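Local coordinates for D-aminoacyl-tRNA deacylase (Archaeoglobus fulgidus, PDB 1YQE), which probably hydrolyses D-aminoacyl-tRNAs, and glycyl-tRNA(Ala), to free tRNA and the amino acid, recycling mischarged tRNA with the help of zinc, at residues N119-L124 with F134-E139; R125-R130 with M177-R182; E205-L208 with F212-G215. All blocks are in the same frame, centred on the assembly; numbering follows the deposited sequence.

Interaction 1: residues N119-L124 with F134-E139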
# COMPACT_ATOMS: atom_id res chain seq x y z
N ASN A 119 -2.40 1.02 -10.16
CA ASN A 119 -1.62 0.77 -11.37
C ASN A 119 -0.61 -0.35 -11.15
O ASN A 119 -0.33 -1.13 -12.06
CB ASN A 119 -0.94 2.07 -11.81
CG ASN A 119 -1.94 3.09 -12.32
OD1 ASN A 119 -2.90 2.73 -13.00
ND2 ASN A 119 -1.74 4.36 -11.99
N TYR A 120 -0.09 -0.44 -9.93
CA TYR A 120 0.84 -1.49 -9.59
C TYR A 120 0.13 -2.85 -9.65
O TYR A 120 0.63 -3.79 -10.26
CB TYR A 120 1.39 -1.30 -8.18
CG TYR A 120 2.15 -2.50 -7.67
CD1 TYR A 120 3.48 -2.72 -8.02
CD2 TYR A 120 1.53 -3.45 -6.84
CE1 TYR A 120 4.18 -3.84 -7.57
CE2 TYR A 120 2.22 -4.57 -6.38
CZ TYR A 120 3.54 -4.76 -6.74
OH TYR A 120 4.25 -5.86 -6.30
N VAL A 121 -1.03 -2.94 -9.02
CA VAL A 121 -1.78 -4.19 -9.00
C VAL A 121 -2.17 -4.67 -10.40
O VAL A 121 -2.07 -5.87 -10.69
CB VAL A 121 -3.03 -4.06 -8.12
CG1 VAL A 121 -3.92 -5.29 -8.27
CG2 VAL A 121 -2.60 -3.90 -6.67
N LEU A 122 -2.60 -3.76 -11.27
CA LEU A 122 -2.98 -4.17 -12.61
C LEU A 122 -1.76 -4.61 -13.42
O LEU A 122 -1.86 -5.51 -14.27
CB LEU A 122 -3.73 -3.04 -13.32
CG LEU A 122 -5.08 -2.66 -12.71
CD1 LEU A 122 -5.71 -1.55 -13.54
CD2 LEU A 122 -6.01 -3.87 -12.66
N ALA A 123 -0.61 -3.99 -13.16
CA ALA A 123 0.62 -4.33 -13.86
C ALA A 123 1.13 -5.68 -13.35
O ALA A 123 1.79 -6.42 -14.08
CB ALA A 123 1.68 -3.26 -13.64
N LEU A 124 0.82 -5.98 -12.09
CA LEU A 124 1.22 -7.25 -11.50
C LEU A 124 0.33 -8.35 -12.05
O LEU A 124 0.81 -9.41 -12.47
CB LEU A 124 1.08 -7.19 -9.97
CG LEU A 124 1.42 -8.47 -9.19
CD1 LEU A 124 2.89 -8.80 -9.34
CD2 LEU A 124 1.07 -8.28 -7.71
N PHE A 134 2.42 -18.38 -6.97
CA PHE A 134 2.14 -17.18 -6.19
C PHE A 134 0.74 -16.65 -6.42
O PHE A 134 0.14 -16.84 -7.48
CB PHE A 134 3.14 -16.06 -6.52
CG PHE A 134 4.41 -16.12 -5.74
CD1 PHE A 134 5.35 -17.11 -5.99
CD2 PHE A 134 4.66 -15.19 -4.73
CE1 PHE A 134 6.53 -17.17 -5.25
CE2 PHE A 134 5.84 -15.24 -3.99
CZ PHE A 134 6.78 -16.24 -4.25
N GLU A 135 0.21 -15.97 -5.41
CA GLU A 135 -1.11 -15.40 -5.49
C GLU A 135 -1.04 -13.95 -5.02
O GLU A 135 -0.20 -13.62 -4.19
CB GLU A 135 -2.07 -16.19 -4.59
CG GLU A 135 -3.51 -15.74 -4.67
CD GLU A 135 -4.43 -16.60 -3.81
OE1 GLU A 135 -4.49 -17.83 -4.05
OE2 GLU A 135 -5.08 -16.05 -2.90
N PHE A 136 -1.88 -13.09 -5.57
CA PHE A 136 -1.89 -11.70 -5.14
C PHE A 136 -3.01 -11.46 -4.15
O PHE A 136 -4.08 -12.05 -4.25
CB PHE A 136 -2.11 -10.73 -6.30
CG PHE A 136 -2.48 -9.35 -5.84
CD1 PHE A 136 -1.53 -8.53 -5.24
CD2 PHE A 136 -3.79 -8.91 -5.91
CE1 PHE A 136 -1.88 -7.30 -4.71
CE2 PHE A 136 -4.16 -7.68 -5.38
CZ PHE A 136 -3.20 -6.87 -4.77
N THR A 137 -2.77 -10.57 -3.19
CA THR A 137 -3.78 -10.23 -2.22
C THR A 137 -3.48 -8.90 -1.57
O THR A 137 -2.32 -8.51 -1.40
CB THR A 137 -3.90 -11.31 -1.11
OG1 THR A 137 -5.06 -11.04 -0.31
CG2 THR A 137 -2.66 -11.29 -0.22
N MET A 138 -4.54 -8.17 -1.24
CA MET A 138 -4.39 -6.91 -0.55
C MET A 138 -4.24 -7.30 0.91
O MET A 138 -4.55 -8.44 1.29
CB MET A 138 -5.66 -6.07 -0.69
CG MET A 138 -5.86 -5.43 -2.05
SD MET A 138 -4.58 -4.22 -2.42
CE MET A 138 -5.03 -2.90 -1.29
N GLU A 139 -3.74 -6.37 1.71
CA GLU A 139 -3.62 -6.56 3.14
C GLU A 139 -4.34 -5.34 3.68
O GLU A 139 -4.25 -4.26 3.09
CB GLU A 139 -2.17 -6.52 3.61
CG GLU A 139 -1.41 -7.82 3.50
CD GLU A 139 -0.01 -7.70 4.07
OE1 GLU A 139 0.11 -7.41 5.28
OE2 GLU A 139 0.97 -7.90 3.32

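Interaction 2: residues R125-R130 with M177-R182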
# COMPACT_ATOMS: atom_id res chain seq x y z
N ARG A 125 -0.97 -8.10 -12.07
CA ARG A 125 -1.94 -9.06 -12.57
C ARG A 125 -1.52 -9.55 -13.96
O ARG A 125 -1.62 -10.74 -14.27
CB ARG A 125 -3.32 -8.41 -12.66
CG ARG A 125 -4.47 -9.39 -12.92
CD ARG A 125 -5.75 -8.65 -13.29
NE ARG A 125 -5.67 -8.09 -14.64
CZ ARG A 125 -6.61 -7.34 -15.20
NH1 ARG A 125 -7.72 -7.04 -14.54
NH2 ARG A 125 -6.44 -6.89 -16.44
N GLU A 126 -1.05 -8.62 -14.78
CA GLU A 126 -0.61 -8.93 -16.13
C GLU A 126 0.56 -9.91 -16.18
O GLU A 126 0.76 -10.60 -17.18
CB GLU A 126 -0.23 -7.63 -16.84
CG GLU A 126 -0.02 -7.74 -18.33
CD GLU A 126 0.31 -6.41 -18.97
OE1 GLU A 126 0.41 -6.35 -20.22
OE2 GLU A 126 0.48 -5.42 -18.23
N ARG A 127 1.33 -9.99 -15.09
CA ARG A 127 2.50 -10.86 -15.03
C ARG A 127 2.39 -12.03 -14.05
O ARG A 127 3.30 -12.86 -13.98
CB ARG A 127 3.73 -10.05 -14.64
CG ARG A 127 4.08 -8.89 -15.54
CD ARG A 127 5.26 -8.14 -14.95
NE ARG A 127 5.78 -7.12 -15.84
CZ ARG A 127 5.19 -5.96 -16.10
NH1 ARG A 127 4.03 -5.67 -15.52
NH2 ARG A 127 5.75 -5.10 -16.93
N LEU A 128 1.31 -12.09 -13.29
CA LEU A 128 1.14 -13.14 -12.29
C LEU A 128 1.35 -14.58 -12.76
O LEU A 128 1.80 -15.42 -11.98
CB LEU A 128 -0.24 -13.03 -11.62
CG LEU A 128 -0.44 -11.91 -10.59
CD1 LEU A 128 -1.87 -11.96 -10.08
CD2 LEU A 128 0.53 -12.09 -9.43
N ASP A 129 1.02 -14.87 -14.01
CA ASP A 129 1.18 -16.23 -14.52
C ASP A 129 2.63 -16.67 -14.69
O ASP A 129 2.90 -17.84 -14.96
CB ASP A 129 0.41 -16.41 -15.83
CG ASP A 129 -1.09 -16.37 -15.62
OD1 ASP A 129 -1.58 -17.07 -14.72
OD2 ASP A 129 -1.78 -15.64 -16.37
N ARG A 130 3.57 -15.74 -14.52
CA ARG A 130 4.98 -16.06 -14.62
C ARG A 130 5.41 -16.82 -13.37
O ARG A 130 6.37 -17.59 -13.39
CB ARG A 130 5.83 -14.80 -14.77
CG ARG A 130 5.89 -14.24 -16.19
CD ARG A 130 6.86 -13.08 -16.26
NE ARG A 130 8.16 -13.44 -15.69
CZ ARG A 130 9.10 -12.56 -15.35
NH1 ARG A 130 8.89 -11.26 -15.51
NH2 ARG A 130 10.24 -12.99 -14.83
N MET A 177 6.33 -2.39 -10.43
CA MET A 177 6.58 -1.07 -9.87
C MET A 177 6.95 -0.07 -10.96
O MET A 177 6.47 1.06 -10.96
CB MET A 177 7.72 -1.10 -8.85
CG MET A 177 7.39 -1.78 -7.54
SD MET A 177 8.80 -1.60 -6.41
CE MET A 177 8.20 -0.35 -5.33
N LEU A 178 7.81 -0.48 -11.89
CA LEU A 178 8.21 0.42 -12.96
C LEU A 178 7.00 0.84 -13.78
O LEU A 178 6.89 2.00 -14.17
CB LEU A 178 9.26 -0.25 -13.86
CG LEU A 178 9.86 0.65 -14.96
CD1 LEU A 178 10.44 1.92 -14.35
CD2 LEU A 178 10.94 -0.12 -15.71
N ASP A 179 6.09 -0.10 -14.05
CA ASP A 179 4.88 0.20 -14.80
C ASP A 179 4.00 1.17 -14.03
O ASP A 179 3.36 2.05 -14.61
CB ASP A 179 4.08 -1.07 -15.10
CG ASP A 179 4.69 -1.90 -16.20
OD1 ASP A 179 5.65 -1.44 -16.85
OD2 ASP A 179 4.20 -3.02 -16.43
N ALA A 180 3.94 0.99 -12.71
CA ALA A 180 3.13 1.86 -11.86
C ALA A 180 3.72 3.26 -11.87
O ALA A 180 3.00 4.26 -11.96
CB ALA A 180 3.09 1.32 -10.44
N ILE A 181 5.05 3.34 -11.77
CA ILE A 181 5.75 4.62 -11.76
C ILE A 181 5.54 5.41 -13.06
O ILE A 181 5.46 6.64 -13.03
CB ILE A 181 7.26 4.39 -11.50
CG1 ILE A 181 7.48 4.11 -10.01
CG2 ILE A 181 8.07 5.59 -11.98
CD1 ILE A 181 8.81 3.43 -9.70
N ARG A 182 5.45 4.71 -14.18
CA ARG A 182 5.27 5.37 -15.48
C ARG A 182 3.81 5.58 -15.87
O ARG A 182 3.52 6.34 -16.81
CB ARG A 182 5.97 4.57 -16.58
CG ARG A 182 7.49 4.50 -16.47
CD ARG A 182 8.03 3.53 -17.52
NE ARG A 182 9.49 3.47 -17.55
CZ ARG A 182 10.18 2.58 -18.25
NH1 ARG A 182 9.55 1.67 -18.99
NH2 ARG A 182 11.51 2.59 -18.24

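Interaction 3: residues E205-L208 with F212-G215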
# COMPACT_ATOMS: atom_id res chain seq x y z
N GLU A 205 -10.53 -8.56 -4.82
CA GLU A 205 -11.25 -8.82 -6.07
C GLU A 205 -11.58 -7.48 -6.74
O GLU A 205 -11.50 -7.34 -7.96
CB GLU A 205 -12.54 -9.59 -5.78
CG GLU A 205 -12.31 -10.85 -4.97
CD GLU A 205 -13.60 -11.52 -4.53
OE1 GLU A 205 -14.55 -10.80 -4.17
OE2 GLU A 205 -13.65 -12.77 -4.52
N ILE A 206 -11.93 -6.49 -5.92
CA ILE A 206 -12.26 -5.17 -6.45
C ILE A 206 -11.02 -4.53 -7.07
O ILE A 206 -11.10 -3.89 -8.12
CB ILE A 206 -12.86 -4.26 -5.33
CG1 ILE A 206 -14.29 -4.72 -5.02
CG2 ILE A 206 -12.85 -2.78 -5.77
CD1 ILE A 206 -14.93 -4.06 -3.80
N MET A 207 -9.86 -4.72 -6.44
CA MET A 207 -8.60 -4.16 -6.96
C MET A 207 -8.21 -4.79 -8.30
O MET A 207 -7.68 -4.12 -9.19
CB MET A 207 -7.46 -4.39 -5.96
CG MET A 207 -7.50 -3.47 -4.75
SD MET A 207 -7.21 -1.74 -5.25
CE MET A 207 -5.43 -1.70 -5.33
N LEU A 208 -8.47 -6.09 -8.44
CA LEU A 208 -8.12 -6.80 -9.66
C LEU A 208 -9.09 -6.72 -10.83
O LEU A 208 -8.69 -6.90 -11.98
CB LEU A 208 -7.88 -8.28 -9.33
CG LEU A 208 -6.67 -8.66 -8.48
CD1 LEU A 208 -6.82 -10.08 -7.94
CD2 LEU A 208 -5.41 -8.54 -9.31
N PHE A 212 -12.18 0.59 -9.26
CA PHE A 212 -11.99 1.10 -7.91
C PHE A 212 -10.65 0.73 -7.30
O PHE A 212 -10.10 -0.34 -7.55
CB PHE A 212 -13.08 0.57 -6.98
CG PHE A 212 -14.20 1.53 -6.73
CD1 PHE A 212 -15.29 1.59 -7.60
CD2 PHE A 212 -14.18 2.36 -5.62
CE1 PHE A 212 -16.35 2.46 -7.36
CE2 PHE A 212 -15.24 3.24 -5.37
CZ PHE A 212 -16.33 3.29 -6.24
N THR A 213 -10.13 1.64 -6.49
CA THR A 213 -8.88 1.40 -5.80
C THR A 213 -9.19 1.78 -4.36
O THR A 213 -10.25 2.32 -4.07
CB THR A 213 -7.72 2.27 -6.33
OG1 THR A 213 -6.52 1.89 -5.65
CG2 THR A 213 -7.98 3.76 -6.08
N PHE A 214 -8.26 1.49 -3.46
CA PHE A 214 -8.45 1.78 -2.04
C PHE A 214 -7.30 2.60 -1.48
O PHE A 214 -6.20 2.59 -2.02
CB PHE A 214 -8.53 0.48 -1.24
CG PHE A 214 -9.76 -0.33 -1.52
CD1 PHE A 214 -10.93 -0.12 -0.79
CD2 PHE A 214 -9.77 -1.29 -2.53
CE1 PHE A 214 -12.09 -0.84 -1.06
CE2 PHE A 214 -10.92 -2.02 -2.81
CZ PHE A 214 -12.09 -1.79 -2.08
N GLY A 215 -7.60 3.31 -0.41
CA GLY A 215 -6.59 4.07 0.29
C GLY A 215 -6.34 3.19 1.50
O GLY A 215 -5.41 2.39 1.53

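Interaction 1: residues N119-L124 with F134-E139
Helix 114-125 packs against strand 135-138, the edge strand of the eight-stranded mixed sheet, and Phe136 is the strand residue that meets the helix. Its ring reaches two helix residues one turn apart, Val121 and Leu124. Both branches of Val121 touch the far end of the ring: CG2 lies 3.6 Å from Phe136 CZ, while Val121 CG1 sits 3.8 Å from Phe136 CE2. This fork depends on the valine torsion, which places CG1 anti to the backbone N (chi1 171°) and leaves CG2 beside that nitrogen, so that both methyls face the far end of the ring from the same side of its plane, CG1 toward CE2 and CG2 toward CZ. Leu124 works nearer the root of the ring, where only CD2 makes the approach, 3.6 Å from Phe136 CD1. Phe136 holds CG anti to its own backbone N, at chi1 165°, and the ring projects from the strand to the helix. Leu208, on helix 201-209, packs against both Val121 and Phe136, while Leu124 also touches Phe89 of the adjoining strand 88-92 and Val172 of helix 167-182. Three buried hydrocarbon side chains thus make nearly all of the contact between the segments. No polar pair joins the two, so the contact rests on dispersion and the hydrophobic effect, with three methyls of the helix packed closely on the same side of one ring.

Interaction 2: residues R125-R130 with M177-R182
Arg127, in the loop that follows helix 114-125, reaches across to Asp179 on helix 167-182 and meets it with the end of its guanidinium. From CB the chain sets off with CG beside the backbone N and anti to the carbonyl carbon (chi1 -58°). It then runs extended through CG and CD to NE, and this length carries the head group over to the neighbouring helix. The aliphatic carbons serve as a spacer; the polar work begins at NE, which forms a salt bridge with Glu175, one turn earlier on helix 167-182. Beyond CZ, both terminal nitrogens converge on a single carboxylate oxygen. Arg127 NH1 donates to Asp179 OD2 at 2.8 Å, and NH2 of Arg127 donates to the same OD2 at 2.6 Å. Neither bond is straight, the N-H...O angles being 135° and 142°, as expected when two roughly parallel N-H groups share one oxygen lying between them. OD2 lies close to the guanidinium plane, at its edge, but the two flat groups are turned 50° against each other, and both nitrogens come to the oxygen from the same face of the carboxylate. Asp179 OD1 stands back, 3.7 Å from Arg127 NH2. NH1 has a further acceptor in the carbonyl oxygen of Ala123, in the last turn of helix 114-125. The guanidinium therefore ties its own loop and preceding helix to two acids of helix 167-182. The bent bonds and twisted planes are consistent with a pairing in which charge counts for more than direction. Glu126 OE2, 4.8 Å from Asp179 OD2, adds a further acid, and the arginine probably offsets the repulsion among the carboxylates.

Interaction 3: residues E205-L208 with F212-G215
Ile206 and Met207, neighbours on helix 201-209, lean on the start of strand 212-218 in quite different ways. The branched Ile206 puts CG2 anti to its backbone N, and that methyl touches two phenylalanines at once: it is 3.6 Å from CB of Phe212 and also 3.6 Å from CE2 of Phe214. Ile206 and Phe212 lie side by side and point the same way, whereas Ile206 crosses Phe214 at about a right angle, with its CB at the edge of that ring. Met207 relies on folding. Its side chain does not set out straight at the strand, but bends at chi2 (-66°) and chi3 (-83°) bring the sulfur round to it. SD then rests 3.6 Å from Thr213 CA and 3.8 Å from Phe214 CD2. Relative to the Phe214 ring this is an edge-on Met-aromatic contact, the sulfur being 5.1 Å from the ring centroid. Thr213 OG1, 3.7 Å from Met207 SD, has its hydrogen-bond partner in the carbonyl oxygen of Pro114, whereas the buried Phe214 N has no partner in the model. The contact closes the second half of a beta-alpha-beta unit, in which strand 189-194 leads through helix 201-209 into the parallel edge strand 212-218. Helix 272-278 packs on Ile206 and Phe212, strand 242-245 lies against Ile206, Phe212 and Phe214, and helix 114-125 meets Met207 and Thr213.

In the fold
Helix 114-125 connects all three sites. In interaction 1 it packs on the mixed sheet, the loop after it supplies the arginine of interaction 2, and Val121 also touches Met207 and Leu208 of interaction 3. Interactions 1 and 3 are buried and apolar, each pairing a helix with an edge strand, but of different sheets; one sets aliphatic groups against one side of a ring, the other adds a sulfur-aromatic contact. Interaction 2 is at the surface and works through charge. Packing of Ala123 on Asp179 joins interactions 1 and 2, while Arg125 NH1 probably hydrogen-bonds Leu208 O, 2.7 Å away, linking interactions 2 and 3.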